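Local coordinates for protein 3-phytase (Klebsiella pneumoniae, PDB 2WNH) that probably removes phosphate groups from phytate (inositol hexakisphosphate), starting at the 3-position, as a member of the histidine acid phosphatase family, at residues B[79-84]-B[111-116]; B[91-96]-B[107-112]. The protein carries 3 engineered substitutions. All coordinates share one frame; numbering follows the deposited sequence.

Contact 1: B[79-84]-B[111-116]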
ATOM      1  N   GLY B  79     -19.056  -2.417  -9.105  1.00 20.69           N
ATOM      2  CA  GLY B  79     -18.689  -2.507 -10.508  1.00 20.19           C
ATOM      3  C   GLY B  79     -19.049  -1.327 -11.388  1.00 19.22           C
ATOM      4  O   GLY B  79     -18.907  -1.404 -12.595  1.00 21.50           O
ATOM      5  N   LEU B  80     -19.531  -0.232 -10.796  1.00 17.51           N
ATOM      6  CA  LEU B  80     -19.813   0.977 -11.551  1.00 15.96           C
ATOM      7  C   LEU B  80     -18.517   1.653 -12.041  1.00 17.11           C
ATOM      8  O   LEU B  80     -18.415   2.113 -13.193  1.00 17.75           O
ATOM      9  CB  LEU B  80     -20.591   1.965 -10.673  1.00 16.69           C
ATOM     10  CG  LEU B  80     -20.953   3.285 -11.366  1.00 15.59           C
ATOM     11  CD1 LEU B  80     -22.092   3.112 -12.405  1.00 20.03           C
ATOM     12  CD2 LEU B  80     -21.333   4.312 -10.325  1.00 18.64           C
ATOM     13  N   LEU B  81     -17.542   1.711 -11.139  1.00 16.56           N
ATOM     14  CA  LEU B  81     -16.251   2.342 -11.417  1.00 18.31           C
ATOM     15  C   LEU B  81     -15.172   1.308 -11.602  1.00 18.33           C
ATOM     16  O   LEU B  81     -15.236   0.211 -11.027  1.00 19.46           O
ATOM     17  CB  LEU B  81     -15.817   3.240 -10.248  1.00 16.56           C
ATOM     18  CG  LEU B  81     -16.812   4.376  -9.953  1.00 17.39           C
ATOM     19  CD1 LEU B  81     -16.450   5.098  -8.638  1.00 17.12           C
ATOM     20  CD2 LEU B  81     -16.958   5.324 -11.133  1.00 19.59           C
ATOM     21  N   GLN B  82     -14.154   1.710 -12.363  1.00 21.39           N
ATOM     22  CA  GLN B  82     -12.952   0.904 -12.583  1.00 21.24           C
ATOM     23  C   GLN B  82     -12.040   0.889 -11.366  1.00 22.15           C
ATOM     24  O   GLN B  82     -12.043   1.805 -10.542  1.00 18.96           O
ATOM     25  CB  GLN B  82     -12.171   1.405 -13.820  1.00 21.93           C
ATOM     26  CG  GLN B  82     -11.616   2.839 -13.739  1.00 20.74           C
ATOM     27  CD  GLN B  82     -12.545   3.877 -14.326  1.00 20.69           C
ATOM     28  OE1 GLN B  82     -13.626   4.134 -13.797  1.00 23.63           O
ATOM     29  NE2 GLN B  82     -12.134   4.477 -15.444  1.00 19.64           N
ATOM     30  N   ALA B  83     -11.235  -0.163 -11.260  1.00 22.42           N
ATOM     31  CA  ALA B  83     -10.124  -0.157 -10.334  1.00 22.85           C
ATOM     32  C   ALA B  83      -9.162   0.973 -10.739  1.00 22.74           C
ATOM     33  O   ALA B  83      -9.056   1.322 -11.930  1.00 24.06           O
ATOM     34  CB  ALA B  83      -9.412  -1.527 -10.399  1.00 24.53           C
ATOM     35  N   GLY B  84      -8.475   1.553  -9.761  1.00 23.12           N
ATOM     36  CA  GLY B  84      -7.460   2.573 -10.053  1.00 22.78           C
ATOM     37  C   GLY B  84      -8.041   3.945 -10.312  1.00 22.29           C
ATOM     38  O   GLY B  84      -9.090   4.291  -9.781  1.00 22.63           O
ATOM     39  N   GLY B 111     -10.829  11.819  -1.783  1.00 13.15           N
ATOM     40  CA  GLY B 111     -11.122  10.586  -1.053  1.00 13.53           C
ATOM     41  C   GLY B 111     -11.476   9.424  -1.972  1.00 13.15           C
ATOM     42  O   GLY B 111     -10.975   8.292  -1.817  1.00 13.19           O
ATOM     43  N   ALA B 112     -12.363   9.691  -2.925  1.00 12.44           N
ATOM     44  CA  ALA B 112     -12.903   8.613  -3.783  1.00 11.93           C
ATOM     45  C   ALA B 112     -11.858   8.014  -4.703  1.00 11.96           C
ATOM     46  O   ALA B 112     -11.949   6.832  -5.013  1.00 14.85           O
ATOM     47  CB  ALA B 112     -14.121   9.097  -4.597  1.00 13.38           C
ATOM     48  N   PHE B 113     -10.881   8.823  -5.139  1.00 13.86           N
ATOM     49  CA  PHE B 113      -9.849   8.384  -6.091  1.00 13.50           C
ATOM     50  C   PHE B 113      -8.476   8.764  -5.559  1.00 14.60           C
ATOM     51  O   PHE B 113      -7.886   9.755  -5.998  1.00 14.50           O
ATOM     52  CB  PHE B 113     -10.116   9.051  -7.451  1.00 15.19           C
ATOM     53  CG  PHE B 113     -11.523   8.818  -7.963  1.00 15.87           C
ATOM     54  CD1 PHE B 113     -11.885   7.574  -8.496  1.00 17.18           C
ATOM     55  CD2 PHE B 113     -12.481   9.828  -7.895  1.00 15.67           C
ATOM     56  CE1 PHE B 113     -13.194   7.346  -8.971  1.00 15.94           C
ATOM     57  CE2 PHE B 113     -13.787   9.627  -8.344  1.00 14.64           C
ATOM     58  CZ  PHE B 113     -14.156   8.400  -8.898  1.00 14.66           C
ATOM     59  N   PRO B 114      -7.989   8.015  -4.558  1.00 15.37           N
ATOM     60  CA  PRO B 114      -6.760   8.420  -3.833  1.00 14.33           C
ATOM     61  C   PRO B 114      -5.559   8.699  -4.750  1.00 13.99           C
ATOM     62  O   PRO B 114      -5.169   7.847  -5.550  1.00 14.66           O
ATOM     63  CB  PRO B 114      -6.491   7.233  -2.908  1.00 16.23           C
ATOM     64  CG  PRO B 114      -7.902   6.655  -2.651  1.00 15.71           C
ATOM     65  CD  PRO B 114      -8.560   6.768  -4.023  1.00 13.41           C
ATOM     66  N   GLY B 115      -5.006   9.907  -4.639  1.00 13.06           N
ATOM     67  CA  GLY B 115      -3.805  10.319  -5.368  1.00 14.01           C
ATOM     68  C   GLY B 115      -3.959  10.482  -6.868  1.00 13.44           C
ATOM     69  O   GLY B 115      -2.978  10.609  -7.584  1.00 16.21           O
ATOM     70  N   CYS B 116      -5.201  10.470  -7.346  1.00 12.61           N
ATOM     71  CA  CYS B 116      -5.479  10.504  -8.788  1.00 13.51           C
ATOM     72  C   CYS B 116      -5.504  11.899  -9.461  1.00 13.94           C
ATOM     73  O   CYS B 116      -5.685  11.995 -10.690  1.00 14.40           O
ATOM     74  CB  CYS B 116      -6.784   9.734  -9.091  1.00 13.58           C
ATOM     75  SG  CYS B 116      -6.628   7.992  -8.722  0.70 11.52           S
TER

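Contact 2: B[91-96]-B[107-112]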
ATOM      1  N   ILE B  91     -16.592  10.125 -14.056  1.00 15.48           N
ATOM      2  CA  ILE B  91     -17.187  11.170 -13.202  1.00 15.59           C
ATOM      3  C   ILE B  91     -17.112  12.545 -13.857  1.00 15.60           C
ATOM      4  O   ILE B  91     -16.164  12.847 -14.607  1.00 15.28           O
ATOM      5  CB  ILE B  91     -16.515  11.191 -11.788  1.00 15.34           C
ATOM      6  CG1 ILE B  91     -17.291  12.075 -10.764  1.00 14.61           C
ATOM      7  CG2 ILE B  91     -15.022  11.572 -11.876  1.00 16.79           C
ATOM      8  CD1 ILE B  91     -16.749  11.925  -9.362  1.00 14.79           C
ATOM      9  N   TYR B  92     -18.135  13.357 -13.585  1.00 14.41           N
ATOM     10  CA  TYR B  92     -18.097  14.792 -13.881  1.00 15.39           C
ATOM     11  C   TYR B  92     -18.522  15.502 -12.619  1.00 14.49           C
ATOM     12  O   TYR B  92     -19.596  15.209 -12.074  1.00 14.56           O
ATOM     13  CB  TYR B  92     -19.011  15.187 -15.062  1.00 15.13           C
ATOM     14  CG  TYR B  92     -18.876  16.644 -15.446  1.00 15.25           C
ATOM     15  CD1 TYR B  92     -17.808  17.086 -16.234  1.00 16.61           C
ATOM     16  CD2 TYR B  92     -19.802  17.596 -15.000  1.00 14.67           C
ATOM     17  CE1 TYR B  92     -17.672  18.446 -16.572  1.00 19.13           C
ATOM     18  CE2 TYR B  92     -19.675  18.939 -15.346  1.00 18.67           C
ATOM     19  CZ  TYR B  92     -18.615  19.354 -16.122  1.00 18.72           C
ATOM     20  OH  TYR B  92     -18.506  20.708 -16.427  1.00 19.25           O
ATOM     21  N   VAL B  93     -17.669  16.415 -12.154  1.00 14.54           N
ATOM     22  CA  VAL B  93     -17.949  17.154 -10.912  1.00 15.34           C
ATOM     23  C   VAL B  93     -18.200  18.616 -11.206  1.00 15.15           C
ATOM     24  O   VAL B  93     -17.342  19.309 -11.778  1.00 15.55           O
ATOM     25  CB  VAL B  93     -16.786  17.018  -9.891  1.00 15.05           C
ATOM     26  CG1 VAL B  93     -17.146  17.723  -8.592  1.00 15.67           C
ATOM     27  CG2 VAL B  93     -16.466  15.525  -9.627  1.00 14.97           C
ATOM     28  N   ARG B  94     -19.390  19.088 -10.821  1.00 14.95           N
ATOM     29  CA  ARG B  94     -19.758  20.490 -10.989  1.00 14.58           C
ATOM     30  C   ARG B  94     -20.094  21.098  -9.612  1.00 14.65           C
ATOM     31  O   ARG B  94     -21.035  20.674  -8.946  1.00 15.04           O
ATOM     32  CB  ARG B  94     -20.952  20.606 -11.952  1.00 14.48           C
ATOM     33  CG  ARG B  94     -21.398  22.062 -12.160  1.00 15.15           C
ATOM     34  CD  ARG B  94     -22.187  22.218 -13.442  1.00 16.65           C
ATOM     35  NE  ARG B  94     -22.877  23.512 -13.512  1.00 16.66           N
ATOM     36  CZ  ARG B  94     -23.492  23.930 -14.606  1.00 17.95           C
ATOM     37  NH1 ARG B  94     -23.437  23.174 -15.710  1.00 17.15           N
ATOM     38  NH2 ARG B  94     -24.148  25.091 -14.609  1.00 16.33           N
ATOM     39  N   ALA B  95     -19.266  22.045  -9.188  1.00 15.05           N
ATOM     40  CA  ALA B  95     -19.404  22.712  -7.897  1.00 15.19           C
ATOM     41  C   ALA B  95     -19.898  24.135  -8.066  1.00 15.69           C
ATOM     42  O   ALA B  95     -19.482  24.848  -8.987  1.00 15.13           O
ATOM     43  CB  ALA B  95     -18.074  22.723  -7.156  1.00 14.85           C
ATOM     44  N   SER B  96     -20.745  24.567  -7.130  1.00 15.58           N
ATOM     45  CA  SER B  96     -21.052  25.988  -6.965  1.00 15.83           C
ATOM     46  C   SER B  96     -19.718  26.774  -6.817  1.00 15.92           C
ATOM     47  O   SER B  96     -18.754  26.256  -6.215  1.00 15.44           O
ATOM     48  CB  SER B  96     -21.949  26.156  -5.736  1.00 16.46           C
ATOM     49  OG  SER B  96     -21.949  27.503  -5.325  1.00 21.13           O
ATOM     50  N   ALA B 107     -12.457  17.647  -2.048  1.00 13.75           N
ATOM     51  CA  ALA B 107     -12.368  16.641  -0.974  1.00 13.80           C
ATOM     52  C   ALA B 107     -13.037  15.326  -1.345  1.00 13.21           C
ATOM     53  O   ALA B 107     -12.492  14.250  -1.043  1.00 13.52           O
ATOM     54  CB  ALA B 107     -12.931  17.191   0.349  1.00 13.67           C
ATOM     55  N   LEU B 108     -14.201  15.383  -2.001  1.00 13.44           N
ATOM     56  CA  LEU B 108     -14.910  14.151  -2.337  1.00 12.58           C
ATOM     57  C   LEU B 108     -14.122  13.298  -3.313  1.00 12.96           C
ATOM     58  O   LEU B 108     -14.036  12.090  -3.095  1.00 14.23           O
ATOM     59  CB  LEU B 108     -16.282  14.443  -2.964  1.00 13.51           C
ATOM     60  CG  LEU B 108     -17.322  14.847  -1.909  1.00 13.61           C
ATOM     61  CD1 LEU B 108     -18.603  15.460  -2.525  1.00 13.91           C
ATOM     62  CD2 LEU B 108     -17.730  13.650  -1.025  1.00 14.45           C
ATOM     63  N   VAL B 109     -13.526  13.916  -4.341  1.00 12.48           N
ATOM     64  CA  VAL B 109     -12.768  13.123  -5.338  1.00 13.30           C
ATOM     65  C   VAL B 109     -11.360  12.762  -4.841  1.00 14.11           C
ATOM     66  O   VAL B 109     -10.806  11.721  -5.220  1.00 14.16           O
ATOM     67  CB  VAL B 109     -12.765  13.758  -6.752  1.00 13.57           C
ATOM     68  CG1 VAL B 109     -14.155  13.650  -7.366  1.00 15.02           C
ATOM     69  CG2 VAL B 109     -12.291  15.224  -6.700  1.00 15.47           C
ATOM     70  N   ASP B 110     -10.800  13.617  -3.981  1.00 13.68           N
ATOM     71  CA  ASP B 110      -9.552  13.331  -3.232  1.00 13.68           C
ATOM     72  C   ASP B 110      -9.691  12.008  -2.450  1.00 13.85           C
ATOM     73  O   ASP B 110      -8.805  11.156  -2.491  1.00 14.13           O
ATOM     74  CB  ASP B 110      -9.295  14.511  -2.260  1.00 12.51           C
ATOM     75  CG  ASP B 110      -7.822  14.669  -1.841  1.00 15.81           C
ATOM     76  OD1 ASP B 110      -6.925  13.895  -2.243  1.00 13.85           O
ATOM     77  OD2 ASP B 110      -7.566  15.629  -1.081  1.00 16.12           O
ATOM     78  N   GLY B 111     -10.829  11.819  -1.783  1.00 13.15           N
ATOM     79  CA  GLY B 111     -11.122  10.586  -1.053  1.00 13.53           C
ATOM     80  C   GLY B 111     -11.476   9.424  -1.972  1.00 13.15           C
ATOM     81  O   GLY B 111     -10.975   8.292  -1.817  1.00 13.19           O
ATOM     82  N   ALA B 112     -12.363   9.691  -2.925  1.00 12.44           N
ATOM     83  CA  ALA B 112     -12.903   8.613  -3.783  1.00 11.93           C
ATOM     84  C   ALA B 112     -11.858   8.014  -4.703  1.00 11.96           C
ATOM     85  O   ALA B 112     -11.949   6.832  -5.013  1.00 14.85           O
ATOM     86  CB  ALA B 112     -14.121   9.097  -4.597  1.00 13.38           C
TER

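Contact 1: B[79-84]-B[111-116]
L81 and F113 make the apolar contact between 79-84 and 111-116, and one methyl does the touching. L81 CD1 lies 4.0 Å from F113 CE1 and equally far from CZ, so it meets the outer end of the ring across the CE1-CZ bond, at an oblique approach. The two side chains cross at about a right angle. In F113 the CG sits beside the backbone N and anti to the carbonyl carbon (chi1 -54°), which carries the ring out from the end of helix 99-112 to the loop. L81 makes the same choice at chi1 (-60°), and its extended chi2 of 171° directs CD1 at the ring. More distantly, G84 O lies at the edge of the F113 ring, near its plane, 4.5 Å from CD1. One face of the ring is covered by A112 CB, 3.7 Å above the plane and offset toward the rim. No hydrogen bond joins the segments. F113 is the first residue to leave helical geometry, and it opens a type II beta turn closed by C116 N bonding to F113 O at 3.1 Å; G115, at its third position, has a positive phi. C116 is tied by a disulfide to C85, directly after G84, giving the two loops a covalent link. Helix 58-77 ends in a Schellman motif at G79 and lies against L81 and F113 through R76, while W284 of strand 284-289 touches both side chains.

Contact 2: B[91-96]-B[107-112]
V109 meets two residues of strand 91-95 with a single methyl group. Its CG1 lies 3.7 Å from both I91 CD1 and V93 CG2. V109 supplies just over half of the surface buried, and I91 and V93 supply most of the rest in equal shares. I91 and V93 are two positions apart on an extended strand, and both CB atoms point toward the helix; R94 and Y92 are turned to other partners. Staggering at V109 (chi1 -70°) puts CG1 beside the backbone N, where it reaches both strand side chains. I91 extends fully, with CG1 trans to the main-chain N (chi1 -169°) and chi2 at 172°, which brings CD1, the chain's end, to V109 CG1; its side chain runs oblique to that of V109. V93 uses CG2, and the V93 and V109 side chains lie alongside each other, running in opposite senses. The backbones stay well apart, 8.6 Å between V93 CA and V109 CA; no hydrogen bond crosses, and the atoms that meet are all methyl carbons. A105, one turn earlier on helix 99-112, also touches V93. Strand 91-95 pairs in parallel with 284-289, whose W284 and L286 touch I91 and L108 respectively. A helix following its strand and packing back on the sheet is characteristic of the alpha/beta domain of histidine acid phosphatases.

Overall arrangement
Contacts 1 and 2 have centres 12 Å apart and converge on the end of helix 99-112, sharing G111 and A112. Along the chain the order is loop 79-84, strand 91-95, then the helix and the turn after it, so both contacts finish on the same stretch. They also touch directly: F113 CE2 lies 3.9 Å from I91 CD1, joining the two apolar patches. Contact 2 sets the helix against the sheet, whereas contact 1 fastens its far end to the loop leaving helix 58-77. W284 of strand 284-289 borders both. Together they tie the end of helix 99-112 to both sheet and loop, away from the magnesium-binding residue H358.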